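Local coordinates for protein MDM10 isoform 1 (Saccharomyces cerevisiae, PDB 7BTX) that forms part of the ERMES complex, which tethers the endoplasmic reticulum to mitochondria, and takes part in late steps of assembly of the TOM translocase in the mitochondrial outer membrane, at residues Ser70-Tyr75 against Tyr143-Tyr148; Pro149-Glu154 against Ser173-Ser178; Pro246-Thr251 against Trp271-Gly276. All coordinates share one frame; numbering follows the deposited sequence.

Contact 1 (Ser70-Tyr75 against Tyr143-Tyr148); sequences SLSYLY and YGRMYY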
# COMPACT_ATOMS: atom_id res chain seq x y z
N SER D 70 6.69 16.89 -7.31
CA SER D 70 6.20 17.65 -8.45
C SER D 70 7.35 18.42 -9.07
O SER D 70 8.27 18.85 -8.38
CB SER D 70 5.08 18.60 -8.04
OG SER D 70 5.61 19.82 -7.55
N LEU D 71 7.29 18.57 -10.39
CA LEU D 71 8.23 19.40 -11.14
C LEU D 71 7.44 20.51 -11.80
O LEU D 71 6.62 20.26 -12.68
CB LEU D 71 8.97 18.58 -12.20
CG LEU D 71 10.12 19.21 -12.97
CD1 LEU D 71 11.31 19.30 -12.09
CD2 LEU D 71 10.45 18.35 -14.16
N SER D 72 7.70 21.74 -11.39
CA SER D 72 7.02 22.90 -11.92
C SER D 72 7.91 23.61 -12.92
O SER D 72 9.13 23.62 -12.79
CB SER D 72 6.63 23.87 -10.81
OG SER D 72 5.75 23.25 -9.89
N TYR D 73 7.30 24.20 -13.94
CA TYR D 73 7.97 25.12 -14.85
C TYR D 73 7.25 26.45 -14.72
O TYR D 73 6.02 26.47 -14.65
CB TYR D 73 7.93 24.61 -16.29
CG TYR D 73 8.54 25.57 -17.28
CD1 TYR D 73 9.91 25.68 -17.41
CD2 TYR D 73 7.74 26.36 -18.09
CE1 TYR D 73 10.47 26.56 -18.29
CE2 TYR D 73 8.30 27.25 -18.98
CZ TYR D 73 9.66 27.34 -19.08
OH TYR D 73 10.23 28.21 -19.97
N LEU D 74 8.00 27.54 -14.68
CA LEU D 74 7.39 28.86 -14.55
C LEU D 74 8.28 29.89 -15.22
O LEU D 74 9.39 30.17 -14.75
CB LEU D 74 7.15 29.22 -13.09
CG LEU D 74 6.79 30.67 -12.77
CD1 LEU D 74 5.41 31.00 -13.28
CD2 LEU D 74 6.86 30.91 -11.29
N TYR D 75 7.80 30.46 -16.32
CA TYR D 75 8.47 31.54 -17.03
C TYR D 75 7.48 32.68 -17.18
O TYR D 75 6.30 32.43 -17.47
CB TYR D 75 8.99 31.07 -18.39
CG TYR D 75 9.38 32.20 -19.30
CD1 TYR D 75 10.48 32.99 -19.01
CD2 TYR D 75 8.65 32.49 -20.44
CE1 TYR D 75 10.85 34.03 -19.83
CE2 TYR D 75 9.00 33.53 -21.27
CZ TYR D 75 10.10 34.29 -20.96
OH TYR D 75 10.46 35.33 -21.79
N TYR D 143 3.15 28.55 -17.18
CA TYR D 143 3.31 27.72 -15.99
C TYR D 143 2.86 26.32 -16.34
O TYR D 143 1.83 26.15 -17.00
CB TYR D 143 2.49 28.28 -14.83
CG TYR D 143 2.36 27.34 -13.65
CD1 TYR D 143 3.40 27.19 -12.74
CD2 TYR D 143 1.19 26.63 -13.44
CE1 TYR D 143 3.28 26.34 -11.67
CE2 TYR D 143 1.07 25.77 -12.38
CZ TYR D 143 2.11 25.64 -11.50
OH TYR D 143 1.97 24.79 -10.43
N GLY D 144 3.63 25.32 -15.92
CA GLY D 144 3.23 23.95 -16.06
C GLY D 144 3.79 23.14 -14.91
O GLY D 144 4.78 23.51 -14.29
N ARG D 145 3.12 22.03 -14.61
CA ARG D 145 3.53 21.21 -13.49
C ARG D 145 3.08 19.78 -13.69
O ARG D 145 1.93 19.53 -14.02
CB ARG D 145 2.95 21.76 -12.19
CG ARG D 145 3.29 20.94 -10.99
CD ARG D 145 2.52 21.42 -9.81
NE ARG D 145 3.33 22.24 -8.94
CZ ARG D 145 2.99 22.55 -7.70
NH1 ARG D 145 1.86 22.10 -7.20
NH2 ARG D 145 3.78 23.31 -6.97
N MET D 146 4.00 18.83 -13.50
CA MET D 146 3.66 17.42 -13.46
C MET D 146 3.83 16.92 -12.03
O MET D 146 4.77 17.31 -11.34
CB MET D 146 4.49 16.59 -14.44
CG MET D 146 5.98 16.52 -14.20
SD MET D 146 6.82 15.42 -15.35
CE MET D 146 6.84 16.41 -16.84
N TYR D 147 2.88 16.12 -11.57
CA TYR D 147 2.97 15.42 -10.30
C TYR D 147 3.34 13.98 -10.56
O TYR D 147 2.61 13.24 -11.21
CB TYR D 147 1.63 15.46 -9.56
CG TYR D 147 1.14 16.82 -9.15
CD1 TYR D 147 0.39 17.61 -10.02
CD2 TYR D 147 1.38 17.31 -7.88
CE1 TYR D 147 -0.07 18.84 -9.64
CE2 TYR D 147 0.93 18.54 -7.49
CZ TYR D 147 0.20 19.30 -8.37
OH TYR D 147 -0.25 20.53 -7.97
N TYR D 148 4.48 13.55 -10.02
CA TYR D 148 4.95 12.29 -10.57
C TYR D 148 5.15 11.10 -9.63
O TYR D 148 6.18 10.42 -9.74
CB TYR D 148 6.24 12.51 -11.34
CG TYR D 148 7.24 13.42 -10.69
CD1 TYR D 148 7.51 14.66 -11.24
CD2 TYR D 148 7.87 13.08 -9.51
CE1 TYR D 148 8.41 15.49 -10.66
CE2 TYR D 148 8.76 13.93 -8.93
CZ TYR D 148 9.03 15.13 -9.50
OH TYR D 148 9.93 15.97 -8.91
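Arg145 sets its guanidinium beside Ser70 and Ser72: Ser70 OG lies over one face, offset toward the rim, and Tyr143 OH over the opposite face, while Ser72 OG and Tyr147 OH sit in plane at the edge. The nearly straight bond from Arg145 NE to Ser72 OG measures 2.8 Å, and Arg145 NH1 reaches Tyr147 OH at 2.7 Å, so two bonds hold the group's rotation. A bend at chi3 (-101°) places NE for its serine. Tyr143 OH is itself hydrogen-bonded to Glu154. A leucine in place of Arg145 would probably leave Ser72 OG and Tyr147 OH without these N-H partners and the Tyr147 ring freer to turn. At the strand end the Tyr148 ring has Ser70 N over one face and Leu71 CB at its edge, 3.5 Å from Tyr148 CE1; its hydroxyl bonds to a polar side chain of another protein's chain. Leu71-Met146 and Tyr73-Gly144 are antiparallel hydrogen-bonded pairs, Leu71 N donating to Met146 O (3.0 Å) and Tyr73 N to Gly144 O (2.6 Å). Such pairing, with the face of Tyr143 and Leu74 packed on helix 5-16, is typical of the wall of a mitochondrial outer-membrane beta-barrel.

Contact 2 (Pro149-Glu154 against Ser173-Ser178); sequences PSSDLE and SSFKES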
# COMPACT_ATOMS: atom_id res chain seq x y z
N PRO D 149 4.23 10.79 -8.74
CA PRO D 149 3.82 9.38 -8.61
C PRO D 149 2.58 9.17 -9.47
O PRO D 149 2.21 8.04 -9.80
CB PRO D 149 3.51 9.22 -7.12
CG PRO D 149 4.04 10.41 -6.48
CD PRO D 149 4.03 11.51 -7.48
N SER D 150 1.95 10.29 -9.84
CA SER D 150 0.62 10.32 -10.41
C SER D 150 0.60 10.52 -11.91
O SER D 150 -0.38 10.12 -12.54
CB SER D 150 -0.18 11.45 -9.76
OG SER D 150 -0.23 11.29 -8.36
N SER D 151 1.66 11.12 -12.47
CA SER D 151 1.72 11.59 -13.87
C SER D 151 0.57 12.52 -14.20
O SER D 151 0.04 12.51 -15.31
CB SER D 151 1.81 10.42 -14.86
OG SER D 151 0.64 9.61 -14.83
N ASP D 152 0.18 13.35 -13.23
CA ASP D 152 -0.92 14.29 -13.39
C ASP D 152 -0.38 15.65 -13.77
O ASP D 152 0.43 16.23 -13.05
CB ASP D 152 -1.73 14.39 -12.11
CG ASP D 152 -2.75 13.28 -11.98
OD1 ASP D 152 -2.78 12.38 -12.85
OD2 ASP D 152 -3.54 13.30 -11.01
N LEU D 153 -0.84 16.18 -14.90
CA LEU D 153 -0.33 17.41 -15.46
C LEU D 153 -1.26 18.56 -15.10
O LEU D 153 -2.44 18.38 -14.83
CB LEU D 153 -0.19 17.29 -16.98
CG LEU D 153 1.02 16.66 -17.67
CD1 LEU D 153 2.28 17.41 -17.33
CD2 LEU D 153 1.17 15.20 -17.35
N GLU D 154 -0.70 19.76 -15.10
CA GLU D 154 -1.49 20.98 -15.00
C GLU D 154 -0.74 22.09 -15.70
O GLU D 154 0.49 22.03 -15.82
CB GLU D 154 -1.80 21.32 -13.54
CG GLU D 154 -0.80 22.22 -12.85
CD GLU D 154 -1.16 22.46 -11.40
OE1 GLU D 154 -2.08 21.78 -10.91
OE2 GLU D 154 -0.52 23.31 -10.76
N SER D 173 -4.79 17.74 -16.49
CA SER D 173 -4.81 16.46 -17.20
C SER D 173 -4.41 15.33 -16.26
O SER D 173 -3.23 15.12 -15.99
CB SER D 173 -3.89 16.53 -18.42
OG SER D 173 -3.84 15.28 -19.08
N SER D 174 -5.40 14.60 -15.76
CA SER D 174 -5.12 13.37 -15.03
C SER D 174 -5.12 12.18 -15.98
O SER D 174 -5.93 12.11 -16.90
CB SER D 174 -6.16 13.16 -13.93
OG SER D 174 -6.11 14.20 -12.97
N PHE D 175 -4.21 11.23 -15.75
CA PHE D 175 -4.13 10.04 -16.60
C PHE D 175 -5.10 8.94 -16.17
O PHE D 175 -5.94 8.53 -16.97
CB PHE D 175 -2.71 9.48 -16.64
CG PHE D 175 -1.80 10.18 -17.62
CD1 PHE D 175 -2.27 11.24 -18.39
CD2 PHE D 175 -0.49 9.76 -17.80
CE1 PHE D 175 -1.44 11.87 -19.30
CE2 PHE D 175 0.34 10.39 -18.70
CZ PHE D 175 -0.13 11.45 -19.45
N LYS D 176 -4.98 8.45 -14.94
CA LYS D 176 -6.06 7.71 -14.31
C LYS D 176 -6.78 8.65 -13.36
O LYS D 176 -6.24 9.71 -13.03
CB LYS D 176 -5.57 6.45 -13.60
CG LYS D 176 -4.60 6.67 -12.46
CD LYS D 176 -4.25 5.34 -11.82
CE LYS D 176 -3.40 4.50 -12.76
NZ LYS D 176 -2.94 3.23 -12.14
N GLU D 177 -7.96 8.22 -12.89
CA GLU D 177 -9.05 9.11 -12.52
C GLU D 177 -9.19 10.10 -13.67
O GLU D 177 -8.99 11.30 -13.51
CB GLU D 177 -8.81 9.80 -11.17
CG GLU D 177 -10.01 10.52 -10.56
CD GLU D 177 -9.66 11.24 -9.27
OE1 GLU D 177 -8.46 11.22 -8.89
OE2 GLU D 177 -10.57 11.81 -8.64
N SER D 178 -9.46 9.55 -14.87
CA SER D 178 -9.28 10.22 -16.15
C SER D 178 -10.10 11.49 -16.30
O SER D 178 -11.34 11.46 -16.23
CB SER D 178 -9.63 9.26 -17.29
OG SER D 178 -9.65 9.93 -18.54
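Phe175 turns one ring face to the backbone of Ser151, whose O stands 3.7 Å above the ring plane and offset toward the rim. The CB of Ser151 points toward the other segment, and its OG approaches the CD2 side of the same ring while giving a hydrogen bond to Ser150 O in its own chain segment. On the Phe175 side the group is set by a chi1 of -82°, which places CG anti to the carbonyl carbon. Ser151, with positive phi (54°), and Asp152 both face Tyr147 of the preceding strand in a G1 beta bulge, which starts strand 152-162 just where it meets the last residues of strand 165-174, at the open end of that hairpin. Here Leu153 N donates to Ser173 O at 2.8 Å, and Ser173 N answers to Leu153 O at 2.9 Å. This antiparallel hydrogen-bonded pair puts both side chains on one face of the sheet, Leu153 CB 4.0 Å from Ser173 CB, and Leu153 CD2 extends obliquely toward Phe175 CZ. The Asp152 carboxylate splits its two oxygens: OD1 takes a weak bond from Phe175 N (3.4 Å), OD2 another weak one from Ser174 OG (3.4 Å). Asp152 OD2 also lies 5.7 Å from Glu177 OE1, a like charge that might slightly raise the cost of charging both, although Glu177 also packs on a basic side chain of another protein's chain.

Contact 3 (Pro246-Thr251 against Trp271-Gly276); sequences PGCSTT and WNPLFG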
# COMPACT_ATOMS: atom_id res chain seq x y z
N PRO D 246 -28.42 25.51 -15.98
CA PRO D 246 -27.89 26.87 -15.81
C PRO D 246 -27.48 27.10 -14.37
O PRO D 246 -27.82 26.33 -13.47
CB PRO D 246 -29.08 27.75 -16.21
CG PRO D 246 -30.27 26.95 -15.81
CD PRO D 246 -29.89 25.48 -15.89
N GLY D 247 -26.72 28.17 -14.15
CA GLY D 247 -26.46 28.68 -12.82
C GLY D 247 -26.54 30.19 -12.78
O GLY D 247 -26.49 30.88 -13.81
N CYS D 248 -26.66 30.72 -11.57
CA CYS D 248 -26.69 32.16 -11.38
C CYS D 248 -26.27 32.49 -9.96
O CYS D 248 -26.24 31.61 -9.10
CB CYS D 248 -28.08 32.73 -11.67
SG CYS D 248 -28.15 34.53 -11.62
N SER D 249 -25.96 33.76 -9.72
CA SER D 249 -25.66 34.27 -8.39
C SER D 249 -25.81 35.78 -8.45
O SER D 249 -25.94 36.37 -9.53
CB SER D 249 -24.26 33.88 -7.92
OG SER D 249 -23.99 34.43 -6.64
N THR D 250 -25.80 36.41 -7.28
CA THR D 250 -25.86 37.86 -7.15
C THR D 250 -25.31 38.23 -5.78
O THR D 250 -25.78 37.72 -4.77
CB THR D 250 -27.29 38.40 -7.29
OG1 THR D 250 -27.80 38.10 -8.60
CG2 THR D 250 -27.32 39.89 -7.09
N THR D 251 -24.30 39.09 -5.73
CA THR D 251 -23.65 39.40 -4.48
C THR D 251 -23.54 40.92 -4.33
O THR D 251 -23.50 41.65 -5.32
CB THR D 251 -22.30 38.68 -4.43
OG1 THR D 251 -22.45 37.35 -4.94
CG2 THR D 251 -21.78 38.57 -3.02
N TRP D 271 -26.84 35.69 -2.92
CA TRP D 271 -28.10 35.16 -3.42
C TRP D 271 -27.79 34.03 -4.39
O TRP D 271 -26.66 33.91 -4.88
CB TRP D 271 -28.94 36.24 -4.10
CG TRP D 271 -30.40 35.92 -4.20
CD1 TRP D 271 -31.10 35.03 -3.44
CD2 TRP D 271 -31.34 36.49 -5.12
NE1 TRP D 271 -32.41 35.01 -3.83
CE2 TRP D 271 -32.59 35.89 -4.86
CE3 TRP D 271 -31.25 37.43 -6.14
CZ2 TRP D 271 -33.73 36.22 -5.58
CZ3 TRP D 271 -32.39 37.76 -6.85
CH2 TRP D 271 -33.61 37.15 -6.57
N ASN D 272 -28.79 33.20 -4.65
CA ASN D 272 -28.71 32.10 -5.60
C ASN D 272 -30.13 31.73 -6.01
O ASN D 272 -30.73 30.86 -5.37
CB ASN D 272 -27.99 30.90 -4.99
CG ASN D 272 -27.44 29.95 -6.03
OD1 ASN D 272 -28.08 29.66 -7.03
ND2 ASN D 272 -26.24 29.45 -5.78
N PRO D 273 -30.68 32.35 -7.05
CA PRO D 273 -32.13 32.28 -7.29
C PRO D 273 -32.63 30.91 -7.73
O PRO D 273 -33.81 30.59 -7.52
CB PRO D 273 -32.35 33.33 -8.38
CG PRO D 273 -31.07 33.37 -9.11
CD PRO D 273 -30.00 33.16 -8.08
N LEU D 274 -31.77 30.10 -8.34
CA LEU D 274 -32.18 28.76 -8.74
C LEU D 274 -32.25 27.82 -7.55
O LEU D 274 -32.94 26.79 -7.60
CB LEU D 274 -31.23 28.19 -9.80
CG LEU D 274 -31.52 28.52 -11.26
CD1 LEU D 274 -31.14 29.94 -11.64
CD2 LEU D 274 -30.83 27.51 -12.16
N PHE D 275 -31.55 28.15 -6.46
CA PHE D 275 -31.58 27.36 -5.25
C PHE D 275 -32.22 28.07 -4.07
O PHE D 275 -32.61 27.40 -3.11
CB PHE D 275 -30.16 26.93 -4.84
CG PHE D 275 -29.63 25.77 -5.63
CD1 PHE D 275 -30.43 25.08 -6.53
CD2 PHE D 275 -28.31 25.38 -5.49
CE1 PHE D 275 -29.93 24.01 -7.26
CE2 PHE D 275 -27.80 24.32 -6.22
CZ PHE D 275 -28.61 23.63 -7.11
N GLY D 276 -32.33 29.40 -4.11
CA GLY D 276 -32.89 30.14 -2.99
C GLY D 276 -31.95 30.29 -1.82
O GLY D 276 -32.39 30.74 -0.75
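Leu274 projects its CB toward residues 246-251, and its side chain forks over Pro246 and Cys248. CB and CG serve as the stem, and the contacts come at the tip. CD1, placed by a chi2 of 75°, meets Cys248 CB at 4.1 Å. CD2 takes the other branch to the proline, 3.7 Å from Pro246 CG and 3.5 Å from Pro246 O, the two side chains crossing at about a right angle. Next along, the ring of Pro273 fits against the cysteine: its CG is 4.0 Å from both Cys248 CB and Cys248 SG, the sulphur standing anti to the backbone N (chi1 -174°). Pro273 also lays its CB over one face of the Trp271 indole, offset toward the rim, while Thr250 CB lies near the plane of that indole at its edge. Trp271 CB and Thr250 CB are 4.2 Å apart, so the tryptophan touches the strand through the root of its side chain, and the indole projects away from the strand. Thr250 O and Trp271 N are close, but the angle does not suit a hydrogen bond, and Asn272 OD1 faces Cys248 O at 3.4 Å as one acceptor beside another. Ser249 OG is hydrogen-bonded to Tyr24 OH and lies 3.2 Å from Trp271 O. After Asn272 the chain turns back: Asn272 O accepts from both Phe275 N and Gly276 N, and Gly276 takes a positive phi. The arrangement is that of a type I beta turn over Pro273 and Leu274, in the loop that follows barrel strand 263-269 and rests on the start of its hairpin partner, strand 245-258.

In the fold
Contacts 1 and 2 are neighbours in one sheet, their centres 13 Å apart, and are joined through adjacent strands 140-147 and 152-162: Arg145 O lies 2.9 Å from Glu154 N and Tyr147 N 2.9 Å from Asp152 O, both probable hydrogen bonds. Met146 and Leu153 pack side by side across the same seam. Together they span four neighbouring strands of the barrel wall, from 68-76 to 165-174. Contact 3 belongs to a separate run of strands, its centre 36 Å from that of contact 1 and 33 Å from that of contact 2; its nearest atoms are about 27 Å and about 21 Å from theirs. All three follow one another along the chain without overlap.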